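Local coordinates for periplasmic solute binding protein (Pectobacterium atrosepticum, PDB 4RY1), which probably binds a sugar in the periplasm and delivers it to an ABC-type transporter for uptake into the cell, at residues Thr116-Ile121 with Gly281-Pro286; Pro135-Glu140 with Thr273-Lys278; Glu204-Tyr209 with Gln375-Ser380. All blocks are in the same frame, centred on the assembly; numbering follows the deposited sequence.

Contact 1 of 3, residues Thr116-Ile121 with Gly281-Pro286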
loop_
_atom_site.group_PDB
_atom_site.type_symbol
_atom_site.label_atom_id
_atom_site.label_comp_id
_atom_site.label_asym_id
_atom_site.label_seq_id
_atom_site.Cartn_x
_atom_site.Cartn_y
_atom_site.Cartn_z
ATOM N N THR A 116 4.161 1.439 -6.241
ATOM C CA THR A 116 2.716 1.225 -6.267
ATOM C C THR A 116 1.992 2.525 -5.931
ATOM O O THR A 116 2.565 3.432 -5.313
ATOM C CB THR A 116 2.307 0.085 -5.304
ATOM O OG1 THR A 116 0.949 -0.288 -5.535
ATOM C CG2 THR A 116 2.453 0.462 -3.847
ATOM N N SER A 117 0.764 2.632 -6.426
ATOM C CA SER A 117 -0.081 3.804 -6.244
ATOM C C SER A 117 -1.442 3.368 -5.782
ATOM O O SER A 117 -1.896 2.265 -6.125
ATOM C CB SER A 117 -0.223 4.585 -7.547
ATOM O OG SER A 117 1.039 4.977 -8.054
ATOM N N ARG A 118 -2.093 4.242 -5.015
ATOM C CA ARG A 118 -3.509 4.062 -4.689
ATOM C C ARG A 118 -4.365 4.394 -5.925
ATOM O O ARG A 118 -4.194 5.446 -6.539
ATOM C CB ARG A 118 -3.951 4.996 -3.560
ATOM C CG ARG A 118 -3.439 4.700 -2.166
ATOM C CD ARG A 118 -4.172 3.537 -1.537
ATOM N NE ARG A 118 -3.778 3.320 -0.145
ATOM C CZ ARG A 118 -4.297 2.408 0.659
ATOM N NH1 ARG A 118 -5.270 1.608 0.262
ATOM N NH2 ARG A 118 -3.807 2.270 1.883
ATOM N N SER A 119 -5.297 3.520 -6.275
ATOM C CA SER A 119 -6.236 3.802 -7.354
ATOM C C SER A 119 -7.535 3.041 -7.114
ATOM O O SER A 119 -7.608 2.145 -6.287
ATOM C CB SER A 119 -5.604 3.522 -8.711
ATOM O OG SER A 119 -5.179 2.175 -8.821
ATOM N N MET A 120 -8.592 3.484 -7.780
ATOM C CA MET A 120 -9.871 2.804 -7.689
ATOM C C MET A 120 -9.946 1.555 -8.558
ATOM O O MET A 120 -9.594 1.571 -9.744
ATOM C CB MET A 120 -10.988 3.757 -8.082
ATOM C CG MET A 120 -11.243 4.803 -7.023
ATOM S SD MET A 120 -11.867 4.166 -5.446
ATOM C CE MET A 120 -12.308 5.742 -4.718
ATOM N N ILE A 121 -10.464 0.490 -7.968
ATOM C CA ILE A 121 -10.784 -0.749 -8.655
ATOM C C ILE A 121 -12.300 -0.883 -8.470
ATOM O O ILE A 121 -12.794 -0.845 -7.352
ATOM C CB ILE A 121 -10.032 -1.952 -8.051
ATOM C CG1 ILE A 121 -8.530 -1.725 -8.172
ATOM C CG2 ILE A 121 -10.469 -3.245 -8.725
ATOM C CD1 ILE A 121 -8.039 -1.862 -9.585
ATOM N N GLY A 281 -2.897 14.894 -6.234
ATOM C CA GLY A 281 -3.133 14.037 -5.073
ATOM C C GLY A 281 -2.767 12.582 -5.323
ATOM O O GLY A 281 -3.113 11.725 -4.529
ATOM N N LEU A 282 -2.054 12.313 -6.419
ATOM C CA LEU A 282 -1.592 10.958 -6.747
ATOM C C LEU A 282 -0.692 10.460 -5.642
ATOM O O LEU A 282 0.251 11.126 -5.241
ATOM C CB LEU A 282 -0.818 10.930 -8.069
ATOM C CG LEU A 282 -0.304 9.573 -8.555
ATOM C CD1 LEU A 282 -1.473 8.649 -8.823
ATOM C CD2 LEU A 282 0.600 9.696 -9.774
ATOM N N THR A 283 -1.008 9.281 -5.156
ATOM C CA THR A 283 -0.401 8.766 -3.915
ATOM C C THR A 283 0.345 7.481 -4.234
ATOM O O THR A 283 -0.253 6.478 -4.607
ATOM C CB THR A 283 -1.491 8.538 -2.864
ATOM O OG1 THR A 283 -2.168 9.789 -2.656
ATOM C CG2 THR A 283 -0.923 8.041 -1.540
ATOM N N SER A 284 1.659 7.553 -4.108
ATOM C CA SER A 284 2.557 6.466 -4.473
ATOM C C SER A 284 3.640 6.239 -3.439
ATOM O O SER A 284 4.054 7.162 -2.735
ATOM C CB SER A 284 3.234 6.725 -5.822
ATOM O OG SER A 284 2.320 7.060 -6.856
ATOM N N LYS A 285 4.116 4.997 -3.397
ATOM C CA LYS A 285 5.234 4.618 -2.517
ATOM C C LYS A 285 5.775 3.281 -2.969
ATOM O O LYS A 285 5.156 2.600 -3.788
ATOM C CB LYS A 285 4.780 4.481 -1.071
ATOM C CG LYS A 285 3.868 3.295 -0.799
ATOM C CD LYS A 285 3.651 3.056 0.683
ATOM C CE LYS A 285 2.968 1.729 0.943
ATOM N NZ LYS A 285 2.918 1.394 2.406
ATOM N N PRO A 286 6.942 2.883 -2.451
ATOM C CA PRO A 286 7.355 1.496 -2.714
ATOM C C PRO A 286 6.370 0.512 -2.154
ATOM O O PRO A 286 5.930 0.671 -1.016
ATOM C CB PRO A 286 8.693 1.376 -1.982
ATOM C CG PRO A 286 9.191 2.779 -1.849
ATOM C CD PRO A 286 7.934 3.581 -1.634
HETATM O O HOH W 1 -3.496 8.048 -5.860
#

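Contact 2 of 3, residues Pro135-Glu140 with Thr273-Lys278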
loop_
_atom_site.group_PDB
_atom_site.type_symbol
_atom_site.label_atom_id
_atom_site.label_comp_id
_atom_site.label_asym_id
_atom_site.label_seq_id
_atom_site.Cartn_x
_atom_site.Cartn_y
_atom_site.Cartn_z
ATOM N N PRO A 135 -17.096 7.640 -11.420
ATOM C CA PRO A 135 -17.017 9.070 -11.151
ATOM C C PRO A 135 -15.662 9.692 -11.499
ATOM O O PRO A 135 -14.612 9.115 -11.281
ATOM C CB PRO A 135 -17.313 9.165 -9.655
ATOM C CG PRO A 135 -16.823 7.863 -9.103
ATOM C CD PRO A 135 -17.093 6.850 -10.177
ATOM N N LYS A 136 -15.719 10.875 -12.074
ATOM C CA LYS A 136 -14.519 11.663 -12.375
ATOM C C LYS A 136 -14.241 12.769 -11.316
ATOM O O LYS A 136 -13.099 13.245 -11.188
ATOM C CB LYS A 136 -14.592 12.200 -13.829
ATOM C CG LYS A 136 -14.354 11.099 -14.868
ATOM C CD LYS A 136 -14.216 11.616 -16.298
ATOM C CE LYS A 136 -15.424 11.268 -17.152
ATOM N NZ LYS A 136 -15.473 12.081 -18.398
ATOM N N THR A 137 -15.265 13.148 -10.554
ATOM C CA THR A 137 -15.156 14.172 -9.498
ATOM C C THR A 137 -15.728 13.687 -8.189
ATOM O O THR A 137 -16.479 12.694 -8.164
ATOM C CB THR A 137 -15.953 15.425 -9.848
ATOM O OG1 THR A 137 -17.336 15.070 -9.930
ATOM C CG2 THR A 137 -15.462 15.991 -11.155
ATOM N N TRP A 138 -15.370 14.361 -7.116
ATOM C CA TRP A 138 -15.864 13.958 -5.824
ATOM C C TRP A 138 -17.403 14.074 -5.808
ATOM O O TRP A 138 -18.096 13.224 -5.245
ATOM C CB TRP A 138 -15.183 14.735 -4.716
ATOM C CG TRP A 138 -13.722 14.513 -4.717
ATOM C CD1 TRP A 138 -12.767 15.334 -5.243
ATOM C CD2 TRP A 138 -13.024 13.360 -4.206
ATOM N NE1 TRP A 138 -11.531 14.780 -5.076
ATOM C CE2 TRP A 138 -11.655 13.568 -4.446
ATOM C CE3 TRP A 138 -13.426 12.177 -3.582
ATOM C CZ2 TRP A 138 -10.683 12.649 -4.067
ATOM C CZ3 TRP A 138 -12.451 11.261 -3.197
ATOM C CH2 TRP A 138 -11.107 11.500 -3.453
ATOM N N ASP A 139 -17.951 15.072 -6.502
ATOM C CA ASP A 139 -19.414 15.201 -6.620
ATOM C C ASP A 139 -20.087 13.996 -7.154
ATOM O O ASP A 139 -21.117 13.570 -6.635
ATOM C CB ASP A 139 -19.788 16.326 -7.582
ATOM C CG ASP A 139 -19.732 17.614 -6.940
ATOM O OD1 ASP A 139 -19.540 17.601 -5.700
ATOM O OD2 ASP A 139 -19.871 18.628 -7.658
ATOM N N GLU A 140 -19.536 13.484 -8.248
ATOM C CA GLU A 140 -20.104 12.314 -8.890
ATOM C C GLU A 140 -19.995 11.130 -7.950
ATOM O O GLU A 140 -20.877 10.301 -7.939
ATOM C CB GLU A 140 -19.445 12.029 -10.240
ATOM C CG GLU A 140 -19.674 13.180 -11.224
ATOM C CD GLU A 140 -18.899 13.107 -12.534
ATOM O OE1 GLU A 140 -18.062 12.185 -12.736
ATOM O OE2 GLU A 140 -19.136 14.011 -13.372
ATOM N N THR A 273 -10.964 13.685 -9.014
ATOM C CA THR A 273 -10.286 14.972 -8.813
ATOM C C THR A 273 -11.275 16.121 -8.660
ATOM O O THR A 273 -12.335 16.126 -9.279
ATOM C CB THR A 273 -9.344 15.270 -9.990
ATOM O OG1 THR A 273 -8.479 14.144 -10.200
ATOM C CG2 THR A 273 -8.478 16.461 -9.727
ATOM N N ILE A 274 -10.913 17.070 -7.802
ATOM C CA ILE A 274 -11.626 18.357 -7.673
ATOM C C ILE A 274 -11.393 19.131 -8.960
ATOM O O ILE A 274 -10.254 19.283 -9.381
ATOM C CB ILE A 274 -11.098 19.214 -6.490
ATOM C CG1 ILE A 274 -11.370 18.554 -5.140
ATOM C CG2 ILE A 274 -11.765 20.596 -6.475
ATOM C CD1 ILE A 274 -10.667 19.189 -3.958
ATOM N N PRO A 275 -12.469 19.634 -9.591
ATOM C CA PRO A 275 -12.250 20.493 -10.743
ATOM C C PRO A 275 -11.340 21.663 -10.336
ATOM O O PRO A 275 -11.535 22.261 -9.280
ATOM C CB PRO A 275 -13.668 20.959 -11.101
ATOM C CG PRO A 275 -14.562 19.892 -10.553
ATOM C CD PRO A 275 -13.898 19.508 -9.269
ATOM N N GLY A 276 -10.306 21.924 -11.125
ATOM C CA GLY A 276 -9.360 23.011 -10.829
ATOM C C GLY A 276 -8.426 22.730 -9.669
ATOM O O GLY A 276 -7.905 23.636 -9.027
ATOM N N ALA A 277 -8.210 21.451 -9.410
ATOM C CA ALA A 277 -7.350 21.035 -8.311
ATOM C C ALA A 277 -5.971 21.648 -8.413
ATOM O O ALA A 277 -5.431 21.836 -9.496
ATOM C CB ALA A 277 -7.219 19.514 -8.273
ATOM N N LYS A 278 -5.384 21.861 -7.256
ATOM C CA LYS A 278 -4.043 22.457 -7.147
ATOM C C LYS A 278 -2.934 21.427 -7.329
ATOM O O LYS A 278 -1.781 21.748 -7.650
ATOM C CB LYS A 278 -3.872 23.098 -5.781
ATOM C CG LYS A 278 -4.900 24.159 -5.442
ATOM C CD LYS A 278 -4.375 24.993 -4.283
ATOM C CE LYS A 278 -5.413 25.886 -3.609
ATOM N NZ LYS A 278 -5.375 27.302 -4.072
#

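Contact 3 of 3, residues Glu204-Tyr209 with Gln375-Ser380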
loop_
_atom_site.group_PDB
_atom_site.type_symbol
_atom_site.label_atom_id
_atom_site.label_comp_id
_atom_site.label_asym_id
_atom_site.label_seq_id
_atom_site.Cartn_x
_atom_site.Cartn_y
_atom_site.Cartn_z
ATOM N N GLU A 204 -12.783 19.100 8.564
ATOM C CA GLU A 204 -13.146 18.901 7.176
ATOM C C GLU A 204 -12.845 17.461 6.750
ATOM O O GLU A 204 -13.610 16.867 6.000
ATOM C CB GLU A 204 -12.405 19.910 6.293
ATOM C CG GLU A 204 -12.728 19.811 4.811
ATOM C CD GLU A 204 -12.146 20.946 3.993
ATOM O OE1 GLU A 204 -11.318 21.711 4.538
ATOM O OE2 GLU A 204 -12.470 21.021 2.789
ATOM N N LEU A 205 -11.741 16.910 7.263
ATOM C CA LEU A 205 -11.327 15.530 6.960
ATOM C C LEU A 205 -12.348 14.545 7.523
ATOM O O LEU A 205 -12.812 13.636 6.814
ATOM C CB LEU A 205 -9.932 15.245 7.532
ATOM C CG LEU A 205 -9.451 13.795 7.420
ATOM C CD1 LEU A 205 -9.182 13.404 5.977
ATOM C CD2 LEU A 205 -8.224 13.615 8.299
ATOM N N PHE A 206 -12.699 14.724 8.793
ATOM C CA PHE A 206 -13.771 13.911 9.393
ATOM C C PHE A 206 -15.122 14.151 8.723
ATOM O O PHE A 206 -15.911 13.219 8.538
ATOM C CB PHE A 206 -13.840 14.063 10.905
ATOM C CG PHE A 206 -12.788 13.281 11.624
ATOM C CD1 PHE A 206 -12.981 11.937 11.939
ATOM C CD2 PHE A 206 -11.563 13.859 11.914
ATOM C CE1 PHE A 206 -11.981 11.216 12.586
ATOM C CE2 PHE A 206 -10.559 13.140 12.540
ATOM C CZ PHE A 206 -10.768 11.820 12.889
ATOM N N GLY A 207 -15.380 15.389 8.319
ATOM C CA GLY A 207 -16.608 15.685 7.562
ATOM C C GLY A 207 -16.699 14.927 6.238
ATOM O O GLY A 207 -17.766 14.519 5.812
ATOM N N PHE A 208 -15.551 14.760 5.589
ATOM C CA PHE A 208 -15.434 14.025 4.320
ATOM C C PHE A 208 -15.839 12.548 4.537
ATOM O O PHE A 208 -16.629 11.982 3.761
ATOM C CB PHE A 208 -14.002 14.176 3.815
ATOM C CG PHE A 208 -13.670 13.361 2.586
ATOM C CD1 PHE A 208 -13.923 13.848 1.314
ATOM C CD2 PHE A 208 -13.061 12.117 2.704
ATOM C CE1 PHE A 208 -13.592 13.115 0.189
ATOM C CE2 PHE A 208 -12.727 11.386 1.578
ATOM C CZ PHE A 208 -12.986 11.877 0.323
ATOM N N TYR A 209 -15.323 11.948 5.609
ATOM C CA TYR A 209 -15.753 10.603 6.021
ATOM C C TYR A 209 -17.279 10.518 6.270
ATOM O O TYR A 209 -17.976 9.644 5.750
ATOM C CB TYR A 209 -14.990 10.121 7.261
ATOM C CG TYR A 209 -15.491 8.760 7.677
ATOM C CD1 TYR A 209 -15.054 7.617 7.026
ATOM C CD2 TYR A 209 -16.440 8.616 8.678
ATOM C CE1 TYR A 209 -15.527 6.367 7.373
ATOM C CE2 TYR A 209 -16.925 7.378 9.024
ATOM C CZ TYR A 209 -16.457 6.246 8.382
ATOM O OH TYR A 209 -16.961 5.013 8.726
ATOM N N GLN A 375 -4.813 3.594 13.999
ATOM C CA GLN A 375 -5.778 3.089 14.994
ATOM C C GLN A 375 -6.573 4.190 15.684
ATOM O O GLN A 375 -7.767 4.028 15.914
ATOM C CB GLN A 375 -5.103 2.174 16.014
ATOM C CG GLN A 375 -4.779 0.819 15.405
ATOM C CD GLN A 375 -5.978 0.175 14.702
ATOM O OE1 GLN A 375 -7.026 -0.038 15.324
ATOM N NE2 GLN A 375 -5.840 -0.111 13.397
ATOM N N LEU A 376 -5.935 5.332 15.914
ATOM C CA LEU A 376 -6.628 6.485 16.478
ATOM C C LEU A 376 -7.709 6.989 15.513
ATOM O O LEU A 376 -8.833 7.271 15.909
ATOM C CB LEU A 376 -5.643 7.601 16.819
ATOM C CG LEU A 376 -6.250 8.686 17.708
ATOM C CD1 LEU A 376 -6.589 8.146 19.088
ATOM C CD2 LEU A 376 -5.323 9.881 17.849
ATOM N N TRP A 377 -7.345 7.110 14.243
ATOM C CA TRP A 377 -8.293 7.416 13.163
ATOM C C TRP A 377 -9.456 6.423 13.144
ATOM O O TRP A 377 -10.633 6.802 13.129
ATOM C CB TRP A 377 -7.551 7.404 11.817
ATOM C CG TRP A 377 -8.383 7.381 10.580
ATOM C CD1 TRP A 377 -8.558 6.316 9.743
ATOM C CD2 TRP A 377 -9.116 8.471 9.986
ATOM N NE1 TRP A 377 -9.360 6.661 8.696
ATOM C CE2 TRP A 377 -9.716 7.975 8.808
ATOM C CE3 TRP A 377 -9.331 9.807 10.338
ATOM C CZ2 TRP A 377 -10.478 8.765 7.969
ATOM C CZ3 TRP A 377 -10.110 10.594 9.508
ATOM C CH2 TRP A 377 -10.689 10.074 8.347
ATOM N N THR A 378 -9.107 5.144 13.161
ATOM C CA THR A 378 -10.090 4.056 13.060
ATOM C C THR A 378 -11.090 4.086 14.216
ATOM O O THR A 378 -12.314 4.052 14.007
ATOM C CB THR A 378 -9.362 2.702 12.976
ATOM O OG1 THR A 378 -8.547 2.686 11.784
ATOM C CG2 THR A 378 -10.338 1.535 12.958
ATOM N N THR A 379 -10.557 4.211 15.426
ATOM C CA THR A 379 -11.398 4.316 16.625
ATOM C C THR A 379 -12.235 5.612 16.623
ATOM O O THR A 379 -13.388 5.624 17.086
ATOM C CB THR A 379 -10.583 4.116 17.912
ATOM O OG1 THR A 379 -9.549 5.095 18.002
ATOM C CG2 THR A 379 -9.972 2.730 17.936
ATOM N N SER A 380 -11.679 6.684 16.075
ATOM C CA SER A 380 -12.435 7.940 15.949
ATOM C C SER A 380 -13.624 7.762 15.020
ATOM O O SER A 380 -14.717 8.243 15.309
ATOM C CB SER A 380 -11.562 9.072 15.421
ATOM O OG SER A 380 -10.522 9.368 16.334
#

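Contact 1 of 3, residues Thr116-Ile121 with Gly281-Pro286
Ser117 OG and Ser284 OG share a hydrogen bond of 2.7 Å, either hydroxyl being a possible donor, on one face of an antiparallel β ladder in the mixed sheet of this solute-binding fold. The two serines form a non-hydrogen-bonded pair; the pairing brings the CA atoms of Ser117 and Ser284 to 4.1 Å, and with OG anti to the carbonyl carbon on both (chi1 -57° and -51°) the hydroxyls face each other. A small polar residue suits so close a spot. Next to it Thr116 and Lys285 make the hydrogen-bonded pair: Thr116 N donates to Lys285 O, and Lys285 N returns the bond to Thr116 O at 2.9 Å. Thr116 O also receives a CA-H contact from Ser284. The Thr116 and Lys285 side chains lie on the face opposite the serines, where Thr116 OG1 turns to Asp250. The long chain of Lys285 carries NZ to a salt bridge with Glu369 and a hydrogen bond with Asn67; Arg118 NH1 donates to Tyr247 O while the guanidinium makes a cation-pi contact with Trp249. Past the serines, Arg118 N donates to Thr283 O, and the pairing then opens to admit a water, which donates to Arg118 O at 2.8 Å and accepts from Thr283 N at 2.9 Å.

Contact 2 of 3, residues Pro135-Glu140 with Thr273-Lys278
Trp138 sets the CD1 corner of its indole obliquely against Ile274, CD1 lying 3.5 Å from Ile274 CG1, with NE1 of the same ring 3.8 Å from that carbon. The contact joins the start of helix 138-152 to the loop that runs from strand 266-268 to strand 284-292. Gln181 of helix 169-183 draws the two residues together, because its OE1 accepts from both Trp138 NE1 and Ile274 N. Tryptophan suits the site: its large ring gives apolar surface to Ile274 while its one N-H finds an acceptor in Gln181 OE1.

Beside it the backbones are tied once, by Thr273 N donating to Lys136 O at 3.1 Å, with the donor tilted 32° from the carbonyl plane. Thr137 is the N-cap of the helix. Its OG1, between the backbone N and the carbonyl carbon (chi1 63°), accepts from Glu140 N at 3.2 Å, while the Thr137 and Pro275 side chains cross at about a right angle, Thr137 CG2 lying 4.0 Å from Pro275 CG. Glu140 OE1 in turn takes the N-H of Lys136. Pro275 and Gly276 occupy the corners of a type II turn, where the positive phi of Gly276 favours glycine. At Thr137 the two branches divide the work, the hydroxyl serving the helix end and the methyl the turn, so that polar capping and apolar contact coexist at one residue near the protein surface.

Contact 3 of 3, residues Glu204-Tyr209 with Gln375-Ser380
Trp377 holds CG anti to its backbone N (chi1 166°), whereas Phe206 holds CG anti to its carbonyl carbon (chi1 -78°), and from these starting points the two side chains slide past each other in opposite directions. The helices that carry them, 199-214 and 371-385, are packed in an α-helical part of this solute-binding fold, their local axes 12.4 Å apart and inclined at 55°. Such a wide separation suits large aromatic residues, which span the gap. Trp377 CZ3 sits 3.6 Å above one face of the Phe206 ring, offset toward the rim, and Trp377 CE3 comes within 3.6 Å of Phe206 CZ. The ring planes are oblique to each other, and the pair is neither a stack nor edge-to-face.

Leu205 brings CD2 to 3.8 Å from Trp377 CZ3, and Tyr209 adds its CB near Trp377 CH2. Ser380 contributes its CB, 3.6 Å from Phe206 CE1; a small residue lets the phenyl ring approach the helix, and Ser380 OG donates to Leu376 O at 2.7 Å. Ser380 N and Ser380 OG reach that oxygen from opposite faces of its plane. Helix 391-409 adds Phe398, edge-to-face with Phe206. The polar tips are served elsewhere, Trp377 NE1 by Val168 O and Tyr209 OH by Asp385. What joins the two segments is thus van der Waals contact between buried carbon surfaces, consistent with a fit set mainly by shape.

In the fold
Helix 169-183 is common ground for the three contacts: Thr283 of contact 1 touches its Thr173, Trp138 of contact 2 its Leu174, and Leu205 of contact 3 its Leu172. Contacts 2 and 3, with centres about 21 Å apart, also meet directly, Trp138 CZ3 packing 3.6 Å from Phe208 CZ. Contact 1 lies nearest the middle of the chain; its centre is about 17 Å from that of contact 2, whose segment 273-278 leads almost at once into 281-286, and about 20 Å from that of contact 3. A glycerol, probably from the crystallisation liquor, lies about 3 Å from the Lys285 side chain, hydrogen-bonded to NZ, and may mark a pocket.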